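Local coordinates for superoxide dismutase [Cu-Zn] (PDB 7B4O), which catalyses the dismutation of superoxide to molecular oxygen and hydrogen peroxide, here with zinc in both the copper and the zinc site, at the interface of chains A and B. Numbering follows the deposited sequence. Chains: chain A/B, Superoxide dismutase [Cu-Zn].

The interface of chains A and B. Residues chain A 14, 58; chain B 14, 58.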
loop_
_atom_site.group_PDB
_atom_site.type_symbol
_atom_site.label_atom_id
_atom_site.label_comp_id
_atom_site.label_asym_id
_atom_site.label_seq_id
_atom_site.Cartn_x
_atom_site.Cartn_y
_atom_site.Cartn_z
ATOM N N TYR A 14 7.835 -3.788 4.123
ATOM C CA TYR A 14 8.738 -3.099 5.064
ATOM C C TYR A 14 8.692 -3.860 6.369
ATOM O O TYR A 14 7.681 -4.451 6.742
ATOM C CB TYR A 14 8.309 -1.648 5.209
ATOM C CG TYR A 14 8.490 -0.877 3.936
ATOM C CD1 TYR A 14 9.714 -0.319 3.616
ATOM C CD2 TYR A 14 7.450 -0.750 3.032
ATOM C CE1 TYR A 14 9.893 0.383 2.438
ATOM C CE2 TYR A 14 7.612 -0.055 1.851
ATOM C CZ TYR A 14 8.836 0.512 1.554
ATOM O OH TYR A 14 8.987 1.195 0.386
ATOM N N CYS A 58 -0.417 -0.777 7.741
ATOM C CA CYS A 58 0.905 -1.205 8.255
ATOM C C CYS A 58 1.413 -0.207 9.302
ATOM O O CYS A 58 2.632 -0.187 9.550
ATOM C CB CYS A 58 1.895 -1.376 7.111
ATOM S SG CYS A 58 1.471 -2.716 5.966
ATOM N N TYR B 14 7.066 5.803 3.003
ATOM C CA TYR B 14 8.472 5.383 3.193
ATOM C C TYR B 14 9.340 6.217 2.271
ATOM O O TYR B 14 8.918 6.579 1.170
ATOM C CB TYR B 14 8.616 3.895 2.902
ATOM C CG TYR B 14 7.785 3.036 3.807
ATOM C CD1 TYR B 14 8.252 2.631 5.036
ATOM C CD2 TYR B 14 6.512 2.648 3.428
ATOM C CE1 TYR B 14 7.486 1.825 5.866
ATOM C CE2 TYR B 14 5.734 1.835 4.238
ATOM C CZ TYR B 14 6.219 1.443 5.466
ATOM O OH TYR B 14 5.419 0.668 6.242
ATOM N N CYS B 58 5.413 1.442 -5.338
ATOM C CA CYS B 58 6.523 2.180 -4.677
ATOM C C CYS B 58 7.825 1.382 -4.816
ATOM O O CYS B 58 8.734 1.595 -4.005
ATOM C CB CYS B 58 6.197 2.488 -3.223
ATOM S SG CYS B 58 4.789 3.610 -3.004
#
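Strand 8-15 of chain A meets its counterpart, strand 8-15 of chain B, through A:Tyr14 and B:Tyr14, and the hydroxyl end of each tyrosine runs on toward the partner's loop, that of B:Cys58 for A:Tyr14 and that of A:Cys58 for B:Tyr14. The two phenol rings lie face to face across the two-fold axis, nearly parallel at 7° between planes and with centroids 3.5 Å apart. They point in opposite directions, so that the phenol end of one passes over the root of the other. The tightest approach is along one flank, where A:Tyr14 CE2 comes within 3.3 Å of B:Tyr14 CD2. At the ends of the stack, the hydroxyl A:Tyr14 OH reaches past the ring of B:Tyr14 to its beta-carbon CB, 3.7 Å away, and the twin contact joins B:Tyr14 OH to A:Tyr14 CB at 3.8 Å. In each tyrosine CG is turned beside the backbone N and anti to the carbonyl carbon (chi1 -66° in A:Tyr14), and a second torsion of -84° turns the ring plane of A:Tyr14 roughly at right angles to the plane through CA, CB and CG, presenting a broad face to its mate. Beyond the stack the contact thins: A:Cys58 CB lies 4.2 Å from B:Tyr14 OH, while the carbonyl B:Cys58 O is 4.4 Å from A:Tyr14 OH. A:Cys58 and B:Cys58 are each disulfide-bonded to Cys146 of their own chain, which should steady the loop bordering the partner's phenol. Replacing A:Tyr14 by alanine removes the phenol, which would probably leave the face of B:Tyr14 without its stacking partner, open a gap between the strands and let that ring turn more freely. Chain B hides 72 Å² of A:Tyr14 and chain A hides 76 Å² of B:Tyr14; the pair forms a compact aromatic part of a symmetric interface that probably helps hold the two disulfide-bearing subunits together as a dimer.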